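Side-chain contacts in S.cerevisiae chromosome XVI reading frame ORF YPL253c (Saccharomyces cerevisiae, PDB 2O0A), which recruits the kinesin motor Kar3 to microtubules and, paired with it, cross-links antiparallel microtubules, and carries a motor-fold domain that lacks a nucleotide-binding site: residues Ser18-Glu21 with Met26-Tyr29; Tyr29-Glu34 with Asp73-Gln78; Arg63-Leu68 with Thr77-Val82; Val82-Cys87 with Ile112-Glu117; Glu235-Ser240 with Leu253-Leu258. One frame throughout, in Å; residues are numbered along the deposited sequence.

Contact 1 of 5, residues Ser18-Glu21 with Met26-Tyr29; sequences SIIE and MRCY
Ile20 and Arg27 bury the most surface here, and they meet as a methyl group laid on a flat cation. The CG2 branch of Ile20 lies 3.4 Å from Arg27 CZ, over the centre of one face of the guanidinium, while the edge of that group is given to Glu21. Arg27 NH2 donates to Glu21 OE2 over 2.8 Å in a fairly straight bond (161°), nearly in the guanidinium plane, and reaches the lone pair that points away from the other carboxylate oxygen. A weak second bond of 3.3 Å, from Arg27 NH1, ends on the same OE2, so one oxygen takes both arms of the salt bridge. From CG to NE the extended chain of Arg27 (chi3 180°) carries the guanidinium across from the strand to the helix. The other branch of Ile20 ends with CD1 3.4 Å from Tyr29 OH. A leucine in place of Arg27 would probably leave Glu21 without its mate from the strand and deprive Ile20 CG2 of the flat surface it rests on. Outside the pair, Asn17 also receives Arg27 NH2 and Lys263 also bridges to Glu21 OE2. The contact thus ties helix 4-23, which probably corresponds to the neck of kinesin-14 motors, to strand 27-32 of the central sheet, with Tyr83 and Met86 of helix 72-89 and Phe265 of the adjacent strand 265-270 packed against Arg27.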
# COMPACT_ATOMS: atom_id res chain seq x y z
N SER A 18 10.08 13.80 -6.18
CA SER A 18 9.83 15.11 -6.78
C SER A 18 9.50 14.96 -8.26
O SER A 18 8.60 15.61 -8.76
CB SER A 18 11.04 16.02 -6.59
OG SER A 18 10.79 17.30 -7.15
N ILE A 19 10.22 14.07 -8.95
CA ILE A 19 9.99 13.83 -10.38
C ILE A 19 8.59 13.26 -10.58
O ILE A 19 7.87 13.66 -11.47
CB ILE A 19 11.08 12.92 -10.99
CG1 ILE A 19 12.43 13.65 -10.95
CG2 ILE A 19 10.71 12.50 -12.44
CD1 ILE A 19 13.64 12.81 -11.24
N ILE A 20 8.20 12.33 -9.71
CA ILE A 20 6.89 11.71 -9.79
C ILE A 20 5.80 12.78 -9.65
O ILE A 20 4.79 12.76 -10.37
CB ILE A 20 6.78 10.62 -8.71
CG1 ILE A 20 7.68 9.43 -9.09
CG2 ILE A 20 5.35 10.14 -8.55
CD1 ILE A 20 7.98 8.47 -7.91
N GLU A 21 6.00 13.69 -8.71
CA GLU A 21 5.06 14.79 -8.49
C GLU A 21 4.97 15.66 -9.74
O GLU A 21 3.87 15.98 -10.20
CB GLU A 21 5.47 15.62 -7.27
CG GLU A 21 5.13 14.93 -5.94
CD GLU A 21 3.64 14.72 -5.75
OE1 GLU A 21 2.90 15.71 -5.68
OE2 GLU A 21 3.22 13.54 -5.70
N MET A 26 1.31 8.00 -11.73
CA MET A 26 0.68 7.13 -10.74
C MET A 26 1.74 6.18 -10.18
O MET A 26 2.36 5.41 -10.92
CB MET A 26 -0.48 6.34 -11.37
CG MET A 26 -1.11 5.33 -10.43
SD MET A 26 -1.78 6.10 -8.95
CE MET A 26 -3.20 6.94 -9.63
N ARG A 27 1.95 6.25 -8.86
CA ARG A 27 3.01 5.48 -8.21
C ARG A 27 2.71 3.98 -8.26
O ARG A 27 1.63 3.54 -7.86
CB ARG A 27 3.16 5.92 -6.76
CG ARG A 27 3.89 7.22 -6.59
CD ARG A 27 3.78 7.74 -5.16
NE ARG A 27 4.51 9.00 -5.03
CZ ARG A 27 4.02 10.18 -5.37
NH1 ARG A 27 2.80 10.29 -5.89
NH2 ARG A 27 4.75 11.27 -5.20
N CYS A 28 3.68 3.23 -8.77
CA CYS A 28 3.59 1.77 -8.85
C CYS A 28 4.98 1.18 -8.67
O CYS A 28 5.90 1.41 -9.47
CB CYS A 28 2.96 1.34 -10.17
SG CYS A 28 2.60 -0.42 -10.28
N TYR A 29 5.14 0.45 -7.57
CA TYR A 29 6.42 -0.10 -7.17
C TYR A 29 6.35 -1.60 -7.14
O TYR A 29 5.32 -2.13 -6.75
CB TYR A 29 6.76 0.41 -5.77
CG TYR A 29 7.16 1.87 -5.76
CD1 TYR A 29 8.49 2.22 -5.60
CD2 TYR A 29 6.20 2.90 -5.91
CE1 TYR A 29 8.88 3.56 -5.57
CE2 TYR A 29 6.59 4.24 -5.89
CZ TYR A 29 7.92 4.55 -5.72
OH TYR A 29 8.32 5.87 -5.70

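Contact 2 of 5, residues Tyr29-Glu34 with Asp73-Gln78; sequences YAYVME and DKFFTQ
Tyr31 on strand 27-32 reaches Phe75 on helix 72-89 with the far end of its ring. The tight part is small: Tyr31 OH lies 3.8 Å from Phe75 CB, and Tyr31 CZ is 4.0 Å from the same methylene. The two rings are near parallel, at 23°, but slid so far apart (centroids 5.2 Å) that they barely overlap, with Phe75 CD1 over one face of the tyrosine. With Phe75 CG anti to the backbone N (chi1 169°), the ring is swung from the helix toward the sheet, where Ile65 and Leu267 also meet it. Elsewhere on the helical turn the contact is looser: Asp73 and Thr77 are exposed, and Lys74 leads its amine away from the strand. This is sheet-to-helix packing in the core of the motor-like fold. Its chemistry is apolar apart from one hydroxyl, and that hydroxyl bonds to the carbonyl of Val70, so Tyr31 can offer its ring to Phe75 while its polar end is satisfied just ahead of the helix.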
# COMPACT_ATOMS: atom_id res chain seq x y z
N TYR A 29 5.14 0.45 -7.57
CA TYR A 29 6.42 -0.10 -7.17
C TYR A 29 6.35 -1.60 -7.14
O TYR A 29 5.32 -2.13 -6.75
CB TYR A 29 6.76 0.41 -5.77
CG TYR A 29 7.16 1.87 -5.76
CD1 TYR A 29 8.49 2.22 -5.60
CD2 TYR A 29 6.20 2.90 -5.91
CE1 TYR A 29 8.88 3.56 -5.57
CE2 TYR A 29 6.59 4.24 -5.89
CZ TYR A 29 7.92 4.55 -5.72
OH TYR A 29 8.32 5.87 -5.70
N ALA A 30 7.42 -2.28 -7.56
CA ALA A 30 7.48 -3.73 -7.46
C ALA A 30 8.41 -4.11 -6.32
O ALA A 30 9.54 -3.62 -6.26
CB ALA A 30 7.99 -4.33 -8.78
N TYR A 31 7.94 -4.96 -5.42
CA TYR A 31 8.73 -5.42 -4.30
C TYR A 31 8.89 -6.92 -4.53
O TYR A 31 7.93 -7.68 -4.42
CB TYR A 31 7.95 -5.11 -3.01
CG TYR A 31 8.69 -5.22 -1.70
CD1 TYR A 31 10.09 -5.29 -1.63
CD2 TYR A 31 7.98 -5.19 -0.50
CE1 TYR A 31 10.73 -5.38 -0.39
CE2 TYR A 31 8.60 -5.25 0.72
CZ TYR A 31 9.98 -5.34 0.77
OH TYR A 31 10.57 -5.43 2.02
N VAL A 32 10.10 -7.35 -4.87
CA VAL A 32 10.26 -8.64 -5.54
C VAL A 32 11.13 -9.62 -4.76
O VAL A 32 12.13 -9.21 -4.16
CB VAL A 32 10.81 -8.47 -6.99
CG1 VAL A 32 9.93 -7.53 -7.82
CG2 VAL A 32 12.27 -8.04 -6.99
N MET A 33 10.76 -10.90 -4.79
CA MET A 33 11.60 -11.97 -4.25
C MET A 33 12.22 -12.73 -5.42
O MET A 33 11.67 -13.74 -5.86
CB MET A 33 10.79 -12.90 -3.34
CG MET A 33 10.49 -12.30 -2.00
SD MET A 33 11.93 -12.36 -0.94
CE MET A 33 11.45 -13.66 0.19
N GLU A 34 13.33 -12.20 -5.95
CA GLU A 34 13.95 -12.67 -7.19
C GLU A 34 14.22 -14.18 -7.13
O GLU A 34 14.03 -14.89 -8.13
CB GLU A 34 15.24 -11.90 -7.51
CG GLU A 34 15.94 -12.41 -8.78
CD GLU A 34 17.10 -11.58 -9.25
OE1 GLU A 34 17.26 -10.42 -8.81
OE2 GLU A 34 17.85 -12.09 -10.10
N ASP A 73 10.61 -3.66 7.23
CA ASP A 73 10.90 -2.45 8.01
C ASP A 73 11.69 -1.40 7.20
O ASP A 73 11.41 -0.19 7.29
CB ASP A 73 11.70 -2.81 9.26
CG ASP A 73 10.91 -3.58 10.29
OD1 ASP A 73 9.65 -3.56 10.28
OD2 ASP A 73 11.56 -4.19 11.17
N LYS A 74 12.70 -1.86 6.45
CA LYS A 74 13.49 -0.96 5.59
C LYS A 74 12.67 -0.43 4.41
O LYS A 74 12.85 0.72 3.98
CB LYS A 74 14.75 -1.68 5.10
CG LYS A 74 15.70 -0.75 4.37
CD LYS A 74 17.06 -1.41 4.14
CE LYS A 74 17.85 -1.45 5.43
NZ LYS A 74 18.19 -0.10 5.95
N PHE A 75 11.75 -1.24 3.90
CA PHE A 75 10.84 -0.75 2.86
C PHE A 75 10.17 0.54 3.34
O PHE A 75 10.14 1.53 2.64
CB PHE A 75 9.76 -1.77 2.45
CG PHE A 75 8.70 -1.15 1.59
CD1 PHE A 75 8.94 -0.94 0.23
CD2 PHE A 75 7.49 -0.72 2.13
CE1 PHE A 75 7.98 -0.32 -0.57
CE2 PHE A 75 6.53 -0.10 1.34
CZ PHE A 75 6.78 0.10 -0.02
N PHE A 76 9.63 0.51 4.55
CA PHE A 76 8.93 1.69 5.02
C PHE A 76 9.84 2.87 5.29
O PHE A 76 9.55 3.98 4.86
CB PHE A 76 8.05 1.31 6.22
CG PHE A 76 6.85 0.53 5.80
CD1 PHE A 76 5.88 1.13 5.01
CD2 PHE A 76 6.74 -0.83 6.08
CE1 PHE A 76 4.78 0.42 4.55
CE2 PHE A 76 5.64 -1.54 5.62
CZ PHE A 76 4.66 -0.92 4.85
N THR A 77 10.96 2.63 5.97
CA THR A 77 11.87 3.75 6.31
C THR A 77 12.62 4.33 5.11
O THR A 77 12.87 5.54 5.05
CB THR A 77 12.87 3.36 7.42
OG1 THR A 77 13.66 2.25 7.00
CG2 THR A 77 12.14 2.96 8.67
N GLN A 78 12.99 3.47 4.16
CA GLN A 78 13.84 3.86 3.03
C GLN A 78 13.05 4.16 1.76
O GLN A 78 13.33 5.13 1.05
CB GLN A 78 14.85 2.73 2.78
CG GLN A 78 15.74 2.84 1.55
CD GLN A 78 16.71 1.67 1.50
OE1 GLN A 78 17.55 1.51 2.39
NE2 GLN A 78 16.58 0.85 0.47

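Contact 3 of 5, residues Arg63-Leu68 with Thr77-Val82; sequences RVIPHL and TQEYSV
Strand 63-66 and helix 72-89 come closest at Ile65 and Glu79, whose CA atoms are 8.4 Å apart, a separation bridged by side chains. The two elements open a beta-alpha-beta crossover of the kinesin-like motor fold: the chain leaves strand 63-66, runs through the helix and returns to the same sheet in the parallel strand 94-99. Ile65 and Glu79 run alongside each other, pointing opposite ways, so that the isoleucine packs along the aliphatic part of the acid, with Ile65 CD1 3.8 Å from Glu79 CG. A bend at chi2 (-63°) folds the Glu79 chain, and its OE1 comes to lie 3.4 Å from Arg63 CD, beside the arginine's aliphatic part. The charges themselves stay apart: Arg63 NE is 4.3 Å from Glu79 OE1, too far for a salt bridge, and the arginine runs roughly perpendicular to the acid. Each finds its ion-pair partner on helix 4-23 instead, Arg63 with Glu16 and Glu79 with Arg13. The case illustrates how a buried acid can be satisfied by more than one partner while its methylenes serve as apolar surface. The remaining oxygen is held from within the helix, where Gln78 NE2 donates to Glu79 OE2 over 2.8 Å at 177°, with OE2 in the plane of the Gln78 amide, while NE2 sits 24° out of the carboxylate plane.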
# COMPACT_ATOMS: atom_id res chain seq x y z
N ARG A 63 10.14 2.10 -9.06
CA ARG A 63 11.33 1.42 -8.57
C ARG A 63 11.00 -0.06 -8.40
O ARG A 63 9.86 -0.41 -8.05
CB ARG A 63 11.80 2.05 -7.26
CG ARG A 63 13.04 1.42 -6.66
CD ARG A 63 13.78 2.37 -5.75
NE ARG A 63 14.47 3.47 -6.45
CZ ARG A 63 15.64 3.35 -7.08
NH1 ARG A 63 16.27 2.18 -7.13
NH2 ARG A 63 16.18 4.41 -7.66
N VAL A 64 11.99 -0.91 -8.66
CA VAL A 64 11.95 -2.35 -8.39
C VAL A 64 12.85 -2.60 -7.19
O VAL A 64 14.04 -2.28 -7.19
CB VAL A 64 12.40 -3.17 -9.63
CG1 VAL A 64 12.55 -4.65 -9.27
CG2 VAL A 64 11.39 -2.98 -10.74
N ILE A 65 12.24 -3.12 -6.14
CA ILE A 65 12.88 -3.22 -4.84
C ILE A 65 13.13 -4.68 -4.49
O ILE A 65 12.19 -5.45 -4.39
CB ILE A 65 11.95 -2.59 -3.75
CG1 ILE A 65 11.70 -1.11 -4.06
CG2 ILE A 65 12.55 -2.75 -2.37
CD1 ILE A 65 10.47 -0.53 -3.33
N PRO A 66 14.41 -5.05 -4.27
CA PRO A 66 14.70 -6.45 -3.94
C PRO A 66 14.51 -6.77 -2.46
O PRO A 66 15.21 -6.23 -1.61
CB PRO A 66 16.17 -6.59 -4.36
CG PRO A 66 16.74 -5.22 -4.18
CD PRO A 66 15.62 -4.22 -4.33
N HIS A 67 13.58 -7.67 -2.17
CA HIS A 67 13.29 -8.09 -0.81
C HIS A 67 14.48 -8.76 -0.08
O HIS A 67 14.59 -8.65 1.13
CB HIS A 67 12.07 -9.02 -0.78
CG HIS A 67 11.53 -9.27 0.59
ND1 HIS A 67 10.43 -8.60 1.10
CD2 HIS A 67 11.90 -10.15 1.55
CE1 HIS A 67 10.18 -9.04 2.32
NE2 HIS A 67 11.06 -9.98 2.62
N LEU A 68 15.38 -9.42 -0.80
CA LEU A 68 16.55 -10.00 -0.13
C LEU A 68 17.49 -8.92 0.38
O LEU A 68 18.31 -9.18 1.26
CB LEU A 68 17.29 -10.99 -1.03
CG LEU A 68 17.83 -10.48 -2.37
CD1 LEU A 68 19.14 -9.72 -2.20
CD2 LEU A 68 18.01 -11.66 -3.34
N THR A 77 10.96 2.63 5.97
CA THR A 77 11.87 3.75 6.31
C THR A 77 12.62 4.33 5.11
O THR A 77 12.87 5.54 5.05
CB THR A 77 12.87 3.36 7.42
OG1 THR A 77 13.66 2.25 7.00
CG2 THR A 77 12.14 2.96 8.67
N GLN A 78 12.99 3.47 4.16
CA GLN A 78 13.84 3.86 3.03
C GLN A 78 13.05 4.16 1.76
O GLN A 78 13.33 5.13 1.05
CB GLN A 78 14.85 2.73 2.78
CG GLN A 78 15.74 2.84 1.55
CD GLN A 78 16.71 1.67 1.50
OE1 GLN A 78 17.55 1.51 2.39
NE2 GLN A 78 16.58 0.85 0.47
N GLU A 79 12.07 3.32 1.46
CA GLU A 79 11.44 3.37 0.15
C GLU A 79 10.12 4.11 0.15
O GLU A 79 9.76 4.72 -0.86
CB GLU A 79 11.21 1.96 -0.40
CG GLU A 79 12.51 1.12 -0.60
CD GLU A 79 13.46 1.74 -1.62
OE1 GLU A 79 13.01 2.53 -2.48
OE2 GLU A 79 14.67 1.40 -1.56
N TYR A 80 9.40 4.06 1.28
CA TYR A 80 8.04 4.60 1.37
C TYR A 80 7.97 5.95 2.09
O TYR A 80 7.06 6.74 1.82
CB TYR A 80 7.18 3.56 2.09
CG TYR A 80 5.75 3.94 2.30
CD1 TYR A 80 4.83 3.90 1.25
CD2 TYR A 80 5.29 4.30 3.57
CE1 TYR A 80 3.51 4.23 1.45
CE2 TYR A 80 3.97 4.63 3.77
CZ TYR A 80 3.09 4.58 2.72
OH TYR A 80 1.78 4.92 2.95
N SER A 81 8.93 6.21 2.97
CA SER A 81 8.82 7.34 3.90
C SER A 81 8.78 8.72 3.23
O SER A 81 8.13 9.63 3.74
CB SER A 81 9.93 7.30 4.95
OG SER A 81 11.18 7.55 4.35
N VAL A 82 9.46 8.91 2.10
CA VAL A 82 9.40 10.21 1.42
C VAL A 82 7.98 10.55 0.95
O VAL A 82 7.48 11.67 1.17
CB VAL A 82 10.42 10.28 0.26
CG1 VAL A 82 10.27 11.59 -0.48
CG2 VAL A 82 11.85 10.09 0.77

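Contact 4 of 5, residues Val82-Cys87 with Ile112-Glu117; sequences VYHDMC and IKFLAE
His84 offers one face of its imidazole to the edge of Phe114, a T-shaped pair with centroids 5.2 Å apart and planes at 70°. The edge arrives off-centre: Phe114 CE2 stands over the rim of the histidine ring, 3.8 Å from His84 CD2. Both residues carry CG anti to the backbone N (chi1 168° for His84), which sends each ring out from its own helix toward the other. Leu115 meets another part of the imidazole, its CD2 methyl an unusually short 3.2 Å from His84 CE1, with His84 NE2 at 3.8 Å from the same methyl. Tyr122 adds a further edge-to-face partner to His84. Replacing His84 by an alanine would probably open a gap between helices 72-89 and 105-116, leaving the edge of Phe114 and the methyl of Leu115 without the ring they press on. The loop leading from strand 94-99 into helix 105-116 probably corresponds to the P-loop of kinesins; this domain has no nucleotide-binding site, and here the helix is joined to helix 72-89 by carbon contacts. Across this contact the imidazole is used as an aromatic surface, its partners offering carbon and no hydrogen bond.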
# COMPACT_ATOMS: atom_id res chain seq x y z
N VAL A 82 9.46 8.91 2.10
CA VAL A 82 9.40 10.21 1.42
C VAL A 82 7.98 10.55 0.95
O VAL A 82 7.48 11.67 1.17
CB VAL A 82 10.42 10.28 0.26
CG1 VAL A 82 10.27 11.59 -0.48
CG2 VAL A 82 11.85 10.09 0.77
N TYR A 83 7.31 9.58 0.33
CA TYR A 83 5.91 9.73 -0.06
C TYR A 83 5.01 9.98 1.16
O TYR A 83 4.18 10.90 1.17
CB TYR A 83 5.48 8.46 -0.78
CG TYR A 83 4.00 8.24 -0.92
CD1 TYR A 83 3.27 8.94 -1.87
CD2 TYR A 83 3.32 7.32 -0.10
CE1 TYR A 83 1.91 8.74 -2.03
CE2 TYR A 83 1.95 7.10 -0.24
CZ TYR A 83 1.24 7.81 -1.21
OH TYR A 83 -0.09 7.61 -1.41
N HIS A 84 5.17 9.14 2.19
CA HIS A 84 4.38 9.26 3.40
C HIS A 84 4.54 10.64 4.04
O HIS A 84 3.55 11.29 4.35
CB HIS A 84 4.80 8.16 4.37
CG HIS A 84 4.27 8.34 5.76
ND1 HIS A 84 3.01 7.93 6.13
CD2 HIS A 84 4.83 8.90 6.86
CE1 HIS A 84 2.82 8.22 7.41
NE2 HIS A 84 3.91 8.81 7.87
N ASP A 85 5.78 11.07 4.19
CA ASP A 85 6.07 12.36 4.82
C ASP A 85 5.47 13.50 4.01
O ASP A 85 4.89 14.42 4.58
CB ASP A 85 7.57 12.57 5.00
CG ASP A 85 8.18 11.69 6.08
OD1 ASP A 85 7.43 11.07 6.87
OD2 ASP A 85 9.43 11.64 6.14
N MET A 86 5.57 13.40 2.69
CA MET A 86 5.02 14.43 1.82
C MET A 86 3.51 14.54 2.00
O MET A 86 2.98 15.64 2.18
CB MET A 86 5.36 14.13 0.36
CG MET A 86 4.69 15.10 -0.61
SD MET A 86 4.63 14.50 -2.32
CE MET A 86 3.41 13.22 -2.18
N CYS A 87 2.81 13.41 1.96
CA CYS A 87 1.35 13.44 2.09
C CYS A 87 0.93 14.03 3.43
O CYS A 87 0.02 14.86 3.48
CB CYS A 87 0.75 12.04 1.92
SG CYS A 87 0.91 11.41 0.25
N ILE A 112 2.50 -0.74 10.62
CA ILE A 112 2.02 -0.17 11.87
C ILE A 112 3.18 0.28 12.76
O ILE A 112 3.12 1.34 13.37
CB ILE A 112 1.13 -1.18 12.61
CG1 ILE A 112 -0.33 -1.09 12.13
CG2 ILE A 112 1.11 -0.89 14.12
CD1 ILE A 112 -0.55 -0.71 10.72
N LYS A 113 4.25 -0.51 12.78
CA LYS A 113 5.42 -0.15 13.57
C LYS A 113 6.07 1.14 13.05
O LYS A 113 6.46 2.01 13.83
CB LYS A 113 6.42 -1.30 13.55
CG LYS A 113 5.95 -2.49 14.34
CD LYS A 113 7.10 -3.39 14.72
CE LYS A 113 7.34 -4.47 13.70
NZ LYS A 113 8.34 -5.45 14.23
N PHE A 114 6.17 1.26 11.73
CA PHE A 114 6.71 2.45 11.08
C PHE A 114 5.90 3.71 11.45
O PHE A 114 6.46 4.79 11.69
CB PHE A 114 6.73 2.24 9.56
CG PHE A 114 6.91 3.51 8.78
CD1 PHE A 114 8.17 4.12 8.73
CD2 PHE A 114 5.85 4.09 8.09
CE1 PHE A 114 8.36 5.29 8.04
CE2 PHE A 114 6.03 5.28 7.37
CZ PHE A 114 7.30 5.89 7.36
N LEU A 115 4.58 3.56 11.49
CA LEU A 115 3.70 4.69 11.79
C LEU A 115 3.66 5.01 13.26
O LEU A 115 3.74 6.17 13.64
CB LEU A 115 2.28 4.39 11.34
CG LEU A 115 2.10 4.19 9.84
CD1 LEU A 115 0.66 3.81 9.52
CD2 LEU A 115 2.55 5.45 9.08
N ALA A 116 3.54 3.99 14.09
CA ALA A 116 2.93 4.21 15.39
C ALA A 116 3.60 3.59 16.60
O ALA A 116 3.03 3.64 17.69
CB ALA A 116 1.45 3.82 15.33
N GLU A 117 4.80 3.04 16.46
CA GLU A 117 5.60 2.74 17.65
C GLU A 117 5.78 4.01 18.48
O GLU A 117 5.80 5.12 17.94
CB GLU A 117 6.97 2.17 17.28
CG GLU A 117 6.93 0.74 16.77
CD GLU A 117 6.12 -0.18 17.64
OE1 GLU A 117 5.11 -0.72 17.16
OE2 GLU A 117 6.49 -0.38 18.82

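Contact 5 of 5, residues Glu235-Ser240 with Leu253-Leu258; sequences EQFDKS and LVLKKL
At chi1 156° the Phe237 ring swings away from its backbone nitrogen, and CD1 comes within 3.8 Å of Leu255 CD1, while a bend at chi4 (-69°) turns the amine of Lys256 to the end of the other segment. Phe237 and Leu255 cross at about a right angle, and one methyl does all the touching on the leucine side; Phe237 CB lies 4.1 Å from the same Leu255 CD1. Ser240 covers that methyl more loosely, with OG 4.4 Å from Leu255 CD1. Beside this apolar part runs a polar edge. Lys256 CE packs 3.4 Å from the carbonyl oxygen of Ser240, and a water links the two residues, donating to Ser240 O at 2.7 Å and accepting from Lys256 NZ at 2.9 Å. The lysine therefore reaches a carbonyl near the C-terminal end of helix 231-243, where the helix dipole would be expected to favour a positive charge. The axes of segments 235-240 and 253-258 approach to 10.4 Å and cross at -66°, so the contact is confined to a few side chains. By their order in the chain these helices probably correspond to those on the microtubule-facing side of kinesin motors. Around them, Phe237 also packs on Ile282 and Val286 of helix 276-289 and on Leu228 of strand 221-228, while Leu255 rests on Met198 of strand 197-207.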
# COMPACT_ATOMS: atom_id res chain seq x y z
N GLU A 235 -7.81 -9.77 -9.16
CA GLU A 235 -8.57 -9.82 -10.39
C GLU A 235 -9.88 -9.06 -10.29
O GLU A 235 -10.31 -8.42 -11.26
CB GLU A 235 -8.85 -11.27 -10.77
CG GLU A 235 -7.62 -12.00 -11.27
CD GLU A 235 -7.90 -13.47 -11.54
OE1 GLU A 235 -8.88 -14.01 -10.98
OE2 GLU A 235 -7.12 -14.07 -12.30
N GLN A 236 -10.48 -9.10 -9.10
CA GLN A 236 -11.67 -8.30 -8.82
C GLN A 236 -11.35 -6.81 -8.93
O GLN A 236 -12.09 -6.06 -9.56
CB GLN A 236 -12.26 -8.66 -7.45
CG GLN A 236 -13.74 -8.36 -7.31
CD GLN A 236 -14.37 -9.03 -6.10
OE1 GLN A 236 -15.13 -8.41 -5.36
NE2 GLN A 236 -14.06 -10.31 -5.90
N PHE A 237 -10.21 -6.40 -8.38
CA PHE A 237 -9.71 -5.04 -8.57
C PHE A 237 -9.57 -4.73 -10.06
O PHE A 237 -10.05 -3.70 -10.54
CB PHE A 237 -8.38 -4.87 -7.83
CG PHE A 237 -7.49 -3.77 -8.36
CD1 PHE A 237 -7.87 -2.43 -8.29
CD2 PHE A 237 -6.25 -4.08 -8.92
CE1 PHE A 237 -7.03 -1.42 -8.77
CE2 PHE A 237 -5.41 -3.09 -9.39
CZ PHE A 237 -5.79 -1.75 -9.32
N ASP A 238 -8.92 -5.63 -10.79
CA ASP A 238 -8.69 -5.40 -12.21
C ASP A 238 -9.99 -5.26 -13.00
O ASP A 238 -10.14 -4.34 -13.80
CB ASP A 238 -7.86 -6.54 -12.80
CG ASP A 238 -7.52 -6.31 -14.26
OD1 ASP A 238 -6.67 -5.44 -14.53
OD2 ASP A 238 -8.11 -6.99 -15.14
N LYS A 239 -10.92 -6.19 -12.75
CA LYS A 239 -12.23 -6.19 -13.40
C LYS A 239 -13.03 -4.96 -13.03
O LYS A 239 -13.56 -4.28 -13.91
CB LYS A 239 -13.02 -7.44 -13.00
CG LYS A 239 -13.09 -8.52 -14.07
CD LYS A 239 -13.99 -9.66 -13.63
CE LYS A 239 -13.36 -10.47 -12.51
NZ LYS A 239 -14.14 -11.71 -12.22
N SER A 240 -13.11 -4.68 -11.73
CA SER A 240 -13.94 -3.60 -11.22
C SER A 240 -13.41 -2.20 -11.52
O SER A 240 -14.18 -1.25 -11.55
CB SER A 240 -14.16 -3.75 -9.71
OG SER A 240 -13.06 -3.25 -8.98
N LEU A 253 -16.40 0.33 -5.22
CA LEU A 253 -16.67 1.70 -4.79
C LEU A 253 -15.54 2.26 -3.91
O LEU A 253 -15.14 3.42 -4.07
CB LEU A 253 -18.04 1.81 -4.10
CG LEU A 253 -19.28 1.61 -4.98
CD1 LEU A 253 -20.55 1.76 -4.15
CD2 LEU A 253 -19.34 2.55 -6.18
N VAL A 254 -15.03 1.44 -2.99
CA VAL A 254 -13.86 1.85 -2.18
C VAL A 254 -12.64 2.19 -3.05
O VAL A 254 -12.04 3.26 -2.92
CB VAL A 254 -13.46 0.76 -1.15
CG1 VAL A 254 -12.10 1.09 -0.51
CG2 VAL A 254 -14.52 0.63 -0.10
N LEU A 255 -12.29 1.27 -3.95
CA LEU A 255 -11.14 1.44 -4.82
C LEU A 255 -11.29 2.65 -5.74
O LEU A 255 -10.38 3.46 -5.88
CB LEU A 255 -10.88 0.16 -5.62
CG LEU A 255 -10.38 -1.00 -4.75
CD1 LEU A 255 -10.50 -2.32 -5.50
CD2 LEU A 255 -8.96 -0.73 -4.34
N LYS A 256 -12.47 2.81 -6.32
CA LYS A 256 -12.71 3.98 -7.16
C LYS A 256 -12.59 5.28 -6.39
O LYS A 256 -12.03 6.25 -6.90
CB LYS A 256 -14.10 3.90 -7.79
CG LYS A 256 -14.16 2.94 -8.93
CD LYS A 256 -15.59 2.63 -9.33
CE LYS A 256 -15.61 1.56 -10.41
NZ LYS A 256 -15.07 2.05 -11.71
N LYS A 257 -13.13 5.29 -5.18
CA LYS A 257 -13.06 6.47 -4.32
C LYS A 257 -11.63 6.82 -3.95
O LYS A 257 -11.24 7.97 -4.00
CB LYS A 257 -13.89 6.27 -3.04
CG LYS A 257 -13.83 7.47 -2.09
CD LYS A 257 -14.52 8.68 -2.68
CE LYS A 257 -14.98 9.62 -1.60
NZ LYS A 257 -15.89 10.64 -2.18
N LEU A 258 -10.83 5.82 -3.58
CA LEU A 258 -9.46 6.10 -3.20
C LEU A 258 -8.60 6.59 -4.36
O LEU A 258 -7.80 7.50 -4.23
CB LEU A 258 -8.83 4.87 -2.56
CG LEU A 258 -9.42 4.49 -1.20
CD1 LEU A 258 -8.69 3.25 -0.72
CD2 LEU A 258 -9.28 5.64 -0.20
O HOH W 1 -16.13 -0.25 -13.10

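In the fold
All five contacts are largely buried, yet their chemistry follows their place. Contacts 2, 3 and 4 share helix 72-89: contacts 2 and 3, centred 4 Å apart, set it against neighbouring parallel strands, whereas contact 4 sets it against helix 105-116. Contact 1 adds helix 4-23 and reaches the same long helix where Arg27 NE comes 3.4 Å from Tyr83 CD1. Aromatic rings dominate contacts 2 and 4; contacts 1 and 3 bring charged groups against apolar ones, at least one of them buried in each, in direct partnership in the first and with partners elsewhere in the third. Contact 5 stands apart, its centre 20 to 25 Å from the others, and there partly exposed Lys256 meets a water.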